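PDB 3EHM: SusD homolog, which probably binds mucin O-glycans as a SusD-like outer-membrane lipoprotein, taking part in their utilization by a gut Bacteroides. Local coordinates for residues 262-265 against 269-272; 68-73 against 323-328; 389-394 against 420-425; 413-418 against 461-466; 29-34 against 100-105. All blocks are in the same frame, centred on the assembly; numbering follows the deposited sequence.

Contact 1 of 5, residues 262-265 against 269-272; sequences ASVN and ETRM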
# COMPACT_ATOMS: atom_id res chain seq x y z
N ALA A 262 14.44 -11.25 3.39
CA ALA A 262 15.30 -10.90 4.52
C ALA A 262 14.53 -10.90 5.84
O ALA A 262 14.94 -11.55 6.80
CB ALA A 262 15.94 -9.53 4.28
N SER A 263 13.42 -10.18 5.90
CA SER A 263 12.65 -10.11 7.14
C SER A 263 11.88 -11.39 7.47
O SER A 263 11.73 -11.74 8.64
CB SER A 263 11.68 -8.93 7.10
OG SER A 263 11.06 -8.77 8.37
N VAL A 264 11.40 -12.10 6.45
CA VAL A 264 10.66 -13.33 6.69
C VAL A 264 11.55 -14.51 7.07
O VAL A 264 11.28 -15.20 8.06
CB VAL A 264 9.82 -13.74 5.44
CG1 VAL A 264 9.26 -15.15 5.62
CG2 VAL A 264 8.67 -12.75 5.23
N ASN A 265 12.61 -14.74 6.31
CA ASN A 265 13.49 -15.88 6.57
C ASN A 265 14.83 -15.61 7.24
O ASN A 265 15.27 -16.41 8.07
CB ASN A 265 13.75 -16.64 5.26
CG ASN A 265 12.49 -17.16 4.62
OD1 ASN A 265 11.60 -17.68 5.30
ND2 ASN A 265 12.40 -17.02 3.31
N GLU A 269 11.51 -12.05 11.43
CA GLU A 269 10.73 -10.99 12.05
C GLU A 269 9.35 -10.76 11.44
O GLU A 269 8.45 -10.31 12.13
CB GLU A 269 11.54 -9.69 12.05
CG GLU A 269 12.88 -9.82 12.79
CD GLU A 269 13.75 -8.56 12.73
OE1 GLU A 269 13.82 -7.92 11.66
OE2 GLU A 269 14.36 -8.22 13.76
N THR A 270 9.17 -11.08 10.17
CA THR A 270 7.87 -10.87 9.54
C THR A 270 7.04 -12.14 9.45
O THR A 270 7.46 -13.13 8.86
CB THR A 270 8.02 -10.24 8.14
OG1 THR A 270 8.57 -8.93 8.28
CG2 THR A 270 6.66 -10.14 7.45
N ARG A 271 5.84 -12.09 10.03
CA ARG A 271 4.93 -13.22 10.06
C ARG A 271 3.52 -12.78 9.68
O ARG A 271 3.27 -11.59 9.46
CB ARG A 271 4.94 -13.84 11.46
CG ARG A 271 6.32 -14.38 11.89
CD ARG A 271 6.66 -15.65 11.11
NE ARG A 271 7.93 -16.27 11.49
CZ ARG A 271 9.08 -16.09 10.84
NH1 ARG A 271 9.13 -15.30 9.78
NH2 ARG A 271 10.17 -16.73 11.24
N MSE A 272 2.59 -13.73 9.61
CA MSE A 272 1.19 -13.43 9.26
C MSE A 272 0.52 -12.56 10.32
O MSE A 272 0.59 -12.86 11.51
CB MSE A 272 0.41 -14.73 9.08
CG MSE A 272 -1.05 -14.54 8.68
SE MSE A 272 -2.01 -16.22 8.56
CE MSE A 272 -1.95 -16.73 10.42

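Contact 2 of 5, residues 68-73 against 323-328; sequences GNNNNW and YSAKFA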
# COMPACT_ATOMS: atom_id res chain seq x y z
N GLY A 68 2.70 -9.42 11.24
CA GLY A 68 2.88 -9.31 12.68
C GLY A 68 4.38 -9.42 12.88
O GLY A 68 5.03 -10.22 12.20
N ASN A 69 4.94 -8.62 13.79
CA ASN A 69 6.39 -8.65 14.02
C ASN A 69 6.82 -9.57 15.16
O ASN A 69 6.23 -9.55 16.25
CB ASN A 69 6.92 -7.24 14.36
CG ASN A 69 6.58 -6.21 13.30
OD1 ASN A 69 6.77 -6.43 12.10
ND2 ASN A 69 6.09 -5.05 13.74
N ASN A 70 7.85 -10.37 14.92
CA ASN A 70 8.41 -11.25 15.94
C ASN A 70 9.56 -10.45 16.55
O ASN A 70 10.71 -10.88 16.54
CB ASN A 70 8.92 -12.55 15.31
CG ASN A 70 9.68 -13.43 16.30
OD1 ASN A 70 9.43 -13.40 17.51
ND2 ASN A 70 10.61 -14.23 15.78
N ASN A 71 9.22 -9.28 17.08
CA ASN A 71 10.21 -8.39 17.68
C ASN A 71 9.50 -7.10 18.09
O ASN A 71 8.40 -6.82 17.63
CB ASN A 71 11.30 -8.07 16.64
CG ASN A 71 12.59 -7.56 17.26
OD1 ASN A 71 13.64 -7.56 16.61
ND2 ASN A 71 12.52 -7.12 18.51
N ASN A 72 10.12 -6.32 18.98
CA ASN A 72 9.56 -5.04 19.38
C ASN A 72 10.64 -3.98 19.28
O ASN A 72 10.40 -2.80 19.51
CB ASN A 72 8.98 -5.09 20.81
CG ASN A 72 10.02 -5.38 21.87
OD1 ASN A 72 11.23 -5.33 21.61
ND2 ASN A 72 9.56 -5.68 23.08
N TRP A 73 11.84 -4.42 18.91
CA TRP A 73 13.00 -3.54 18.75
C TRP A 73 13.20 -2.62 19.95
O TRP A 73 13.67 -1.49 19.80
CB TRP A 73 12.86 -2.72 17.46
CG TRP A 73 12.96 -3.55 16.22
CD1 TRP A 73 14.09 -3.90 15.54
CD2 TRP A 73 11.87 -4.19 15.53
NE1 TRP A 73 13.78 -4.71 14.47
CE2 TRP A 73 12.43 -4.90 14.44
CE3 TRP A 73 10.49 -4.22 15.72
CZ2 TRP A 73 11.64 -5.64 13.55
CZ3 TRP A 73 9.70 -4.96 14.83
CH2 TRP A 73 10.29 -5.66 13.76
N TYR A 323 7.96 -22.65 20.51
CA TYR A 323 6.68 -22.09 20.94
C TYR A 323 6.61 -20.60 20.60
O TYR A 323 5.66 -19.92 21.00
CB TYR A 323 6.51 -22.24 22.46
CG TYR A 323 6.27 -23.66 22.94
CD1 TYR A 323 5.07 -24.31 22.69
CD2 TYR A 323 7.24 -24.33 23.68
CE1 TYR A 323 4.83 -25.61 23.16
CE2 TYR A 323 7.03 -25.63 24.15
CZ TYR A 323 5.82 -26.25 23.89
OH TYR A 323 5.60 -27.53 24.36
N SER A 324 7.60 -20.09 19.87
CA SER A 324 7.65 -18.67 19.54
C SER A 324 7.08 -18.27 18.19
O SER A 324 6.76 -19.11 17.36
CB SER A 324 9.10 -18.19 19.60
OG SER A 324 9.81 -18.65 18.47
N ALA A 325 7.00 -16.96 17.98
CA ALA A 325 6.48 -16.42 16.73
C ALA A 325 7.42 -16.75 15.57
O ALA A 325 7.07 -16.55 14.41
CB ALA A 325 6.28 -14.91 16.84
N LYS A 326 8.61 -17.25 15.88
CA LYS A 326 9.54 -17.61 14.82
C LYS A 326 8.86 -18.66 13.96
O LYS A 326 9.08 -18.73 12.75
CB LYS A 326 10.85 -18.18 15.38
CG LYS A 326 11.76 -18.74 14.28
CD LYS A 326 13.14 -19.15 14.79
CE LYS A 326 13.97 -19.77 13.67
NZ LYS A 326 15.36 -20.10 14.10
N PHE A 327 8.01 -19.47 14.58
CA PHE A 327 7.30 -20.52 13.86
C PHE A 327 5.82 -20.27 13.63
O PHE A 327 5.05 -21.20 13.41
CB PHE A 327 7.53 -21.86 14.55
CG PHE A 327 8.98 -22.21 14.68
CD1 PHE A 327 9.68 -21.90 15.83
CD2 PHE A 327 9.66 -22.77 13.60
CE1 PHE A 327 11.05 -22.15 15.92
CE2 PHE A 327 11.03 -23.02 13.68
CZ PHE A 327 11.72 -22.71 14.84
N ALA A 328 5.42 -19.00 13.69
CA ALA A 328 4.04 -18.63 13.43
C ALA A 328 3.91 -18.70 11.91
O ALA A 328 4.92 -18.88 11.22
CB ALA A 328 3.77 -17.21 13.91

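Contact 3 of 5, residues 389-394 against 420-425; sequences SGTGKP and WDDYTG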
# COMPACT_ATOMS: atom_id res chain seq x y z
N SER A 389 -21.27 -16.18 -1.53
CA SER A 389 -22.56 -16.38 -0.87
C SER A 389 -22.36 -16.59 0.63
O SER A 389 -23.31 -16.86 1.36
CB SER A 389 -23.29 -17.58 -1.49
OG SER A 389 -22.54 -18.77 -1.37
N GLY A 390 -21.12 -16.44 1.08
CA GLY A 390 -20.83 -16.62 2.49
C GLY A 390 -21.33 -15.47 3.35
O GLY A 390 -21.25 -14.31 2.95
N THR A 391 -21.84 -15.79 4.53
CA THR A 391 -22.36 -14.78 5.44
C THR A 391 -21.62 -14.79 6.78
O THR A 391 -22.13 -14.31 7.79
CB THR A 391 -23.86 -15.01 5.70
OG1 THR A 391 -24.05 -16.26 6.37
CG2 THR A 391 -24.64 -15.02 4.39
N GLY A 392 -20.41 -15.35 6.78
CA GLY A 392 -19.63 -15.40 8.00
C GLY A 392 -18.91 -14.08 8.27
O GLY A 392 -18.66 -13.30 7.35
N LYS A 393 -18.59 -13.83 9.53
CA LYS A 393 -17.90 -12.61 9.92
C LYS A 393 -16.46 -12.94 10.29
O LYS A 393 -16.13 -14.09 10.57
CB LYS A 393 -18.61 -11.96 11.12
CG LYS A 393 -19.84 -11.12 10.76
CD LYS A 393 -20.90 -11.95 10.07
CE LYS A 393 -22.14 -11.13 9.76
NZ LYS A 393 -23.17 -11.96 9.05
N PRO A 394 -15.57 -11.93 10.28
CA PRO A 394 -14.18 -12.21 10.63
C PRO A 394 -14.03 -12.85 12.00
O PRO A 394 -14.84 -12.63 12.90
CB PRO A 394 -13.51 -10.83 10.53
CG PRO A 394 -14.64 -9.88 10.80
CD PRO A 394 -15.78 -10.50 10.02
N TRP A 420 -22.73 -9.51 -0.65
CA TRP A 420 -23.20 -8.14 -0.88
C TRP A 420 -24.51 -7.77 -0.19
O TRP A 420 -24.61 -6.72 0.45
CB TRP A 420 -23.30 -7.88 -2.38
CG TRP A 420 -23.72 -6.48 -2.70
CD1 TRP A 420 -24.98 -6.04 -3.00
CD2 TRP A 420 -22.88 -5.32 -2.73
NE1 TRP A 420 -24.98 -4.69 -3.21
CE2 TRP A 420 -23.70 -4.22 -3.06
CE3 TRP A 420 -21.51 -5.11 -2.52
CZ2 TRP A 420 -23.20 -2.92 -3.18
CZ3 TRP A 420 -21.01 -3.81 -2.64
CH2 TRP A 420 -21.86 -2.74 -2.96
N ASP A 421 -25.52 -8.63 -0.33
CA ASP A 421 -26.84 -8.38 0.24
C ASP A 421 -27.01 -8.70 1.73
O ASP A 421 -28.12 -8.58 2.26
CB ASP A 421 -27.90 -9.16 -0.55
CG ASP A 421 -27.80 -8.91 -2.05
OD1 ASP A 421 -27.80 -7.73 -2.46
OD2 ASP A 421 -27.72 -9.90 -2.81
N ASP A 422 -25.93 -9.10 2.40
CA ASP A 422 -25.99 -9.46 3.82
C ASP A 422 -25.51 -8.30 4.69
O ASP A 422 -24.31 -8.04 4.78
CB ASP A 422 -25.13 -10.70 4.05
CG ASP A 422 -25.19 -11.20 5.48
OD1 ASP A 422 -26.30 -11.41 6.00
OD2 ASP A 422 -24.11 -11.40 6.09
N TYR A 423 -26.44 -7.61 5.36
CA TYR A 423 -26.09 -6.46 6.19
C TYR A 423 -26.17 -6.63 7.70
O TYR A 423 -27.17 -7.12 8.24
CB TYR A 423 -26.94 -5.26 5.78
CG TYR A 423 -26.80 -4.94 4.32
CD1 TYR A 423 -27.78 -5.33 3.40
CD2 TYR A 423 -25.65 -4.33 3.83
CE1 TYR A 423 -27.60 -5.13 2.03
CE2 TYR A 423 -25.46 -4.12 2.47
CZ TYR A 423 -26.43 -4.53 1.58
OH TYR A 423 -26.22 -4.36 0.23
N THR A 424 -25.12 -6.20 8.38
CA THR A 424 -25.06 -6.29 9.83
C THR A 424 -25.97 -5.23 10.44
O THR A 424 -26.54 -5.43 11.51
CB THR A 424 -23.62 -6.10 10.32
OG1 THR A 424 -22.83 -7.19 9.84
CG2 THR A 424 -23.55 -6.08 11.84
N GLY A 425 -26.10 -4.10 9.75
CA GLY A 425 -26.98 -3.05 10.22
C GLY A 425 -26.48 -2.11 11.29
O GLY A 425 -27.28 -1.36 11.87

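Contact 4 of 5, residues 413-418 against 461-466; sequences IGNTSP and FPYLMK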
# COMPACT_ATOMS: atom_id res chain seq x y z
N ILE A 413 -17.17 -8.12 16.06
CA ILE A 413 -18.08 -7.10 16.58
C ILE A 413 -18.41 -5.98 15.60
O ILE A 413 -17.55 -5.17 15.25
CB ILE A 413 -17.53 -6.47 17.88
CG1 ILE A 413 -17.33 -7.56 18.93
CG2 ILE A 413 -18.49 -5.41 18.38
CD1 ILE A 413 -16.70 -7.07 20.23
N GLY A 414 -19.67 -5.95 15.19
CA GLY A 414 -20.14 -4.92 14.27
C GLY A 414 -19.51 -5.00 12.89
O GLY A 414 -19.59 -4.05 12.11
N ASN A 415 -18.88 -6.13 12.59
CA ASN A 415 -18.21 -6.30 11.30
C ASN A 415 -19.16 -6.87 10.25
O ASN A 415 -20.27 -7.31 10.56
CB ASN A 415 -16.97 -7.18 11.47
CG ASN A 415 -15.77 -6.65 10.70
OD1 ASN A 415 -14.63 -6.68 11.19
ND2 ASN A 415 -16.01 -6.17 9.49
N THR A 416 -18.72 -6.88 8.99
CA THR A 416 -19.55 -7.35 7.89
C THR A 416 -19.04 -8.64 7.24
O THR A 416 -17.93 -9.11 7.52
CB THR A 416 -19.65 -6.24 6.81
OG1 THR A 416 -20.64 -6.60 5.84
CG2 THR A 416 -18.30 -6.06 6.11
N SER A 417 -19.87 -9.21 6.37
CA SER A 417 -19.56 -10.45 5.66
C SER A 417 -19.23 -10.18 4.19
O SER A 417 -19.33 -9.05 3.71
CB SER A 417 -20.76 -11.39 5.73
OG SER A 417 -21.84 -10.84 5.00
N PRO A 418 -18.84 -11.23 3.44
CA PRO A 418 -18.51 -11.10 2.02
C PRO A 418 -19.73 -10.89 1.12
O PRO A 418 -19.66 -10.17 0.12
CB PRO A 418 -17.81 -12.42 1.69
CG PRO A 418 -17.30 -12.90 3.02
CD PRO A 418 -18.46 -12.57 3.93
N PHE A 461 -11.96 1.61 7.05
CA PHE A 461 -12.14 0.19 6.76
C PHE A 461 -10.88 -0.46 6.18
O PHE A 461 -10.07 0.19 5.52
CB PHE A 461 -13.29 -0.01 5.77
CG PHE A 461 -14.59 0.61 6.20
CD1 PHE A 461 -15.11 0.40 7.47
CD2 PHE A 461 -15.33 1.38 5.30
CE1 PHE A 461 -16.34 0.95 7.85
CE2 PHE A 461 -16.56 1.93 5.66
CZ PHE A 461 -17.06 1.71 6.94
N PRO A 462 -10.70 -1.76 6.44
CA PRO A 462 -11.60 -2.59 7.25
C PRO A 462 -11.29 -2.37 8.73
O PRO A 462 -10.29 -1.74 9.06
CB PRO A 462 -11.25 -4.00 6.79
CG PRO A 462 -9.77 -3.90 6.58
CD PRO A 462 -9.63 -2.57 5.84
N TYR A 463 -12.14 -2.88 9.61
CA TYR A 463 -11.86 -2.75 11.04
C TYR A 463 -10.62 -3.59 11.30
O TYR A 463 -10.45 -4.65 10.71
CB TYR A 463 -13.05 -3.25 11.87
CG TYR A 463 -14.29 -2.39 11.76
CD1 TYR A 463 -14.19 -1.02 11.46
CD2 TYR A 463 -15.56 -2.92 11.99
CE1 TYR A 463 -15.33 -0.22 11.40
CE2 TYR A 463 -16.70 -2.13 11.93
CZ TYR A 463 -16.58 -0.78 11.63
OH TYR A 463 -17.70 0.01 11.57
N LEU A 464 -9.75 -3.11 12.18
CA LEU A 464 -8.50 -3.80 12.46
C LEU A 464 -8.36 -4.30 13.89
O LEU A 464 -9.01 -3.81 14.81
CB LEU A 464 -7.33 -2.87 12.18
CG LEU A 464 -7.35 -2.06 10.89
CD1 LEU A 464 -6.27 -0.99 10.95
CD2 LEU A 464 -7.14 -2.98 9.70
N MSE A 465 -7.48 -5.29 14.06
CA MSE A 465 -7.17 -5.82 15.38
C MSE A 465 -6.43 -4.64 16.02
O MSE A 465 -5.60 -4.01 15.36
CB MSE A 465 -6.23 -7.02 15.26
CG MSE A 465 -6.85 -8.26 14.63
SE MSE A 465 -7.84 -9.33 15.91
CE MSE A 465 -8.20 -10.89 14.81
N LYS A 466 -6.73 -4.35 17.27
CA LYS A 466 -6.09 -3.23 17.96
C LYS A 466 -4.63 -3.53 18.26
O LYS A 466 -4.24 -4.69 18.41
CB LYS A 466 -6.82 -2.93 19.27
CG LYS A 466 -6.71 -4.06 20.28
CD LYS A 466 -7.60 -3.84 21.49
CE LYS A 466 -7.50 -5.04 22.43
NZ LYS A 466 -8.80 -5.28 23.13
O HOH W 1 -19.80 -1.37 12.50

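Contact 5 of 5, residues 29-34 against 100-105; sequences FMNMQQ and FLPWNE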
# COMPACT_ATOMS: atom_id res chain seq x y z
N PHE A 29 16.59 4.54 -15.22
CA PHE A 29 15.20 4.09 -15.23
C PHE A 29 15.02 2.79 -14.45
O PHE A 29 14.02 2.61 -13.75
CB PHE A 29 14.72 3.91 -16.68
CG PHE A 29 13.27 3.52 -16.79
CD1 PHE A 29 12.29 4.21 -16.08
CD2 PHE A 29 12.88 2.47 -17.61
CE1 PHE A 29 10.95 3.86 -16.19
CE2 PHE A 29 11.54 2.10 -17.72
CZ PHE A 29 10.57 2.80 -17.01
N MSE A 30 15.98 1.88 -14.55
CA MSE A 30 15.86 0.62 -13.82
C MSE A 30 16.02 0.86 -12.32
O MSE A 30 15.39 0.18 -11.51
CB MSE A 30 16.88 -0.40 -14.33
CG MSE A 30 16.56 -0.90 -15.73
SE MSE A 30 17.42 -2.58 -16.17
CE MSE A 30 19.24 -1.93 -16.24
N ASN A 31 16.84 1.84 -11.96
CA ASN A 31 17.04 2.18 -10.55
C ASN A 31 15.71 2.69 -10.02
O ASN A 31 15.27 2.30 -8.94
CB ASN A 31 18.11 3.27 -10.41
CG ASN A 31 18.37 3.66 -8.95
OD1 ASN A 31 19.14 4.58 -8.68
ND2 ASN A 31 17.73 2.96 -8.03
N MSE A 32 15.06 3.55 -10.80
CA MSE A 32 13.76 4.10 -10.42
C MSE A 32 12.74 3.02 -10.13
O MSE A 32 12.05 3.04 -9.11
CB MSE A 32 13.20 5.02 -11.52
CG MSE A 32 13.85 6.39 -11.61
SE MSE A 32 12.85 7.53 -12.84
CE MSE A 32 11.26 7.78 -11.76
N GLN A 33 12.63 2.07 -11.06
CA GLN A 33 11.66 0.98 -10.91
C GLN A 33 11.87 0.15 -9.66
O GLN A 33 10.91 -0.29 -9.03
CB GLN A 33 11.72 0.08 -12.15
CG GLN A 33 11.35 0.82 -13.42
CD GLN A 33 11.58 -0.01 -14.66
OE1 GLN A 33 10.78 -0.88 -15.00
NE2 GLN A 33 12.69 0.24 -15.34
N GLN A 34 13.13 -0.08 -9.29
CA GLN A 34 13.43 -0.86 -8.11
C GLN A 34 13.19 -0.07 -6.83
O GLN A 34 13.19 -0.64 -5.74
CB GLN A 34 14.88 -1.33 -8.14
CG GLN A 34 15.21 -2.19 -9.33
CD GLN A 34 16.69 -2.46 -9.44
OE1 GLN A 34 17.26 -3.18 -8.62
NE2 GLN A 34 17.33 -1.86 -10.44
N PHE A 100 14.15 10.16 -6.22
CA PHE A 100 14.33 11.53 -6.72
C PHE A 100 15.62 11.65 -7.51
O PHE A 100 15.65 12.28 -8.57
CB PHE A 100 14.39 12.53 -5.56
CG PHE A 100 14.66 13.95 -6.01
CD1 PHE A 100 13.62 14.76 -6.46
CD2 PHE A 100 15.95 14.46 -6.01
CE1 PHE A 100 13.86 16.06 -6.91
CE2 PHE A 100 16.21 15.76 -6.45
CZ PHE A 100 15.16 16.56 -6.91
N LEU A 101 16.68 11.04 -6.99
CA LEU A 101 18.00 11.09 -7.62
C LEU A 101 18.00 10.72 -9.10
O LEU A 101 18.28 11.57 -9.96
CB LEU A 101 18.99 10.19 -6.87
CG LEU A 101 19.73 10.78 -5.66
CD1 LEU A 101 20.63 11.91 -6.14
CD2 LEU A 101 18.74 11.28 -4.63
N PRO A 102 17.70 9.45 -9.43
CA PRO A 102 17.70 9.07 -10.85
C PRO A 102 16.65 9.81 -11.68
O PRO A 102 16.87 10.09 -12.86
CB PRO A 102 17.48 7.56 -10.80
CG PRO A 102 16.66 7.38 -9.57
CD PRO A 102 17.33 8.31 -8.58
N TRP A 103 15.50 10.11 -11.08
CA TRP A 103 14.47 10.82 -11.83
C TRP A 103 14.97 12.19 -12.25
O TRP A 103 14.77 12.61 -13.39
CB TRP A 103 13.19 11.03 -11.02
CG TRP A 103 12.22 11.91 -11.75
CD1 TRP A 103 11.37 11.54 -12.76
CD2 TRP A 103 12.10 13.34 -11.64
NE1 TRP A 103 10.74 12.64 -13.28
CE2 TRP A 103 11.17 13.76 -12.61
CE3 TRP A 103 12.70 14.30 -10.81
CZ2 TRP A 103 10.82 15.10 -12.78
CZ3 TRP A 103 12.35 15.63 -10.98
CH2 TRP A 103 11.42 16.02 -11.96
N ASN A 104 15.61 12.89 -11.32
CA ASN A 104 16.12 14.23 -11.58
C ASN A 104 17.13 14.26 -12.72
O ASN A 104 17.16 15.21 -13.50
CB ASN A 104 16.74 14.81 -10.31
CG ASN A 104 17.07 16.29 -10.45
OD1 ASN A 104 16.24 17.09 -10.87
ND2 ASN A 104 18.29 16.65 -10.08
N GLU A 105 17.96 13.22 -12.81
CA GLU A 105 18.96 13.16 -13.88
C GLU A 105 18.27 12.93 -15.22
O GLU A 105 18.66 13.51 -16.24
CB GLU A 105 19.97 12.05 -13.62
CG GLU A 105 20.65 12.15 -12.27
CD GLU A 105 21.84 11.22 -12.13
OE1 GLU A 105 21.80 10.12 -12.74
OE2 GLU A 105 22.79 11.57 -11.41

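Contact 1 of 5, residues 262-265 against 269-272
Ser263 and Thr270 face each other through their hydroxyls, Ser263 OG lying an unusually short 2.5 Å from Thr270 OG1. Thr270 points its CB toward the helix, while its OG1, anti to the carbonyl carbon (chi1 -65°), lies close to Ser263 CB as well. Ser263 OG also hydrogen-bonds with Gln53 OE1, which may take its single proton instead. Val264 CG2 comes obliquely against Thr270 CB at 3.9 Å and Thr270 CG2 at 4.0 Å, an apolar touch, and it also brushes Thr270 O. Arg271 starts out away from the helix but bends back at chi2 (-72°), bringing its guanidinium edge-on to Val264. There Arg271 NH1 gives a nearly straight bond of 2.8 Å to Val264 O, on a lone pair in the carbonyl plane. Arg271 NH1 also reaches back to Thr270 O at 2.9 Å from above that carbonyl's plane, and two acceptors thus fix the rotation of the group. Its NH2 bonds to Lys326 O, so the arginine ties a third piece of chain to the pair. In the backbone, Ser263 O accepts from two amides, Glu269 N at 2.8 Å and Thr270 N at 3.1 Å, the first almost in line with the carbonyl bond. The whole is a short, buried connection from helix 261-266 into strand 270-272, which pairs antiparallel with strand 67-69.

Contact 2 of 5, residues 68-73 against 323-328
An inverse gamma turn centred on Asn70, at the end of strand 67-69, meets the short 3-10 turn 325-326 in the long loop between strands 304-306 and 339-342. Asn70 points its CB toward that turn, and with CG anti to the backbone N (chi1 172°) the amide lays a face against the methyl of Ala325. Ala325 CB lies over this face nearer its oxygen, 3.6 Å from Asn70 OD1 and 3.7 Å from Asn70 CG. Over the same face, Asn70 ND2 comes 3.6 Å from Lys326 N and 4.0 Å from Lys326 CB; the lysine chain then runs out extended, away from the strand. The polar grip on the amide comes from elsewhere: ND2 donates to Asn268 O and Ser319 O. An alanine at Asn70 would lack the whole amide, which would probably leave both of those carbonyls without their donor and open a gap beside the Ala325 methyl. The opposing turn has its own internal support. Phe327 N bonds to Ser324 O and Ala328 N to Ala325 O, while the side chain of Ser324 forms an ST turn, Ser324 OG accepting from Lys326 N at 3.2 Å.

Contact 3 of 5, residues 389-394 against 420-425
The carboxylate of Asp422 turns one face to Thr391, whose methyl CG2 sits over it at 4.0 Å from Asp422 CG. Thr391 CB is over the same face, displaced toward OD2 and 3.6 Å from Asp422 OD2, and the two side chains cross at about a right angle. At the edge of the carboxylate, close to its plane and on the syn side of OD2, lies Lys393 NZ. The lysine chain bends at chi2 (61°) and is extended beyond that, which carries the ammonium back toward Asp422 from the opposite direction. Lys393 NZ forms a salt bridge with the syn lone pair of Asp422 OD2 at 3.2 Å. Lys393 NZ also donates a shorter bond of 2.9 Å to Thr391 O, tilted out of that carbonyl's plane. Thr391 thus touches the carboxylate with its side chain and holds the lysine with its backbone. OD2 has a further hydrogen-bond partner in the Ser417 hydroxyl, so this one oxygen is gripped from two sources, which probably helps to keep the carboxylate ionised and fixed in rotation. Thr424 adds a lighter touch, Thr424 OG1 passing 4.0 Å from Lys393 CE while bonding to Asn415 O. Within segment 420-425 the Trp420 ring has Tyr423 OH over one face, toward the rim, and meets the ring of Tyr368. The arrangement is a surface salt bridge within one long, irregular excursion between helices 384-388 and 429-445: neither segment forms regular helix or strand, and the two are joined here by the salt bridge, with the lysine also bonded to Thr391 O.

Contact 4 of 5, residues 413-418 against 461-466
Tyr463 points its CB toward segment 413-418, where that atom meets the amide end of Asn415. From there CG stands anti to the carbonyl carbon (chi1 -68°), sending the ring past Asn415 so that the two side chains slide by each other in opposite directions. Tyr463 CD2 comes 4.0 Å from Asn415 CG, with the amide and ring planes 56° apart, neither stacked nor square. An alanine at Asn415 would take this amide away and is likely to leave a gap beside CB and CD2, with the tyrosine ring less restrained on that flank. The contact joins two irregular loops of the SusD-like fold, one before helix 429-445 and one after helix 449-459, the latter with a cis peptide bond preceding Pro462; Gln435 of helix 429-445 also touches the tyrosine. Farther out, Tyr463 CE2 meets Gly414 O edge-on at 3.5 Å, the oxygen lying near the ring plane. Across the ring, Tyr463 CE1 lies at the edge of the Phe461 ring and in its plane. At the tip, Tyr463 OH is hydrogen-bonded to a water at 2.7 Å. The same water, also near the plane of the tyrosine ring, donates to Gly414 O at 2.7 Å.

Contact 5 of 5, residues 29-34 against 100-105
Met32 and Pro102 mark the place where helices 23-36 and 85-110 pack side by side, part of the alpha-helical framework of this SusD-like fold, which includes tetratricopeptide repeats. The local axes approach to 8.7 Å and run roughly antiparallel, crossing at -147°. Apolar packing comes first: Met32 CG rests against Pro102 CG at 3.6 Å, with Pro102 CB close behind. The proline points toward the other helix, at a kink where its nitrogen makes no bond to the preceding turn. Asn31 flanks the same ring, its side chain crossing the proline at about a right angle. The second kind is a Met-aromatic contact. Met32, present as selenomethionine, has its SE at the edge of Trp103, with Met32 SE 5.3 Å from the centroid of the Trp103 five-membered ring. The bend at chi3 (70°) turns CE to the indole edge, where Met32 CE lies near the ring plane, 3.9 Å from both Trp103 CB and Trp103 CD1. That indole is held by others: NE1 bonds to Asn126, Tyr107 stacks on the ring and Arg129 makes a cation-pi contact with it. Polar bonds run within the first helix instead of across. Gln33 NE2 lies over one face of the Phe29 ring and donates to Phe29 O at 3.1 Å, approaching the carbonyl plane from the face opposite to that used by Gln33 N.

Along the chain contact 5 opens first, and its segments alternate with those of contact 2, inside whose loop contact 1 is nested; contacts 3 and 4 follow, with their segments also alternating. Contacts 1 and 2 have centres about 9 Å apart and share the two-stranded antiparallel sheet of 67-69 and 270-272. Contacts 3 and 4, centres about 11 Å apart, share the irregular chain between helices 384-388 and 429-445, from which contact 4 reaches on to the loop after helix 449-459. Contact 5, between helices, is about 45 Å from contact 3, centre to centre, on the opposite side of the chain's centre. Two touching pairs, 1 with 2 and 3 with 4, thus join loop-rich chain locally, apart from the helix pair.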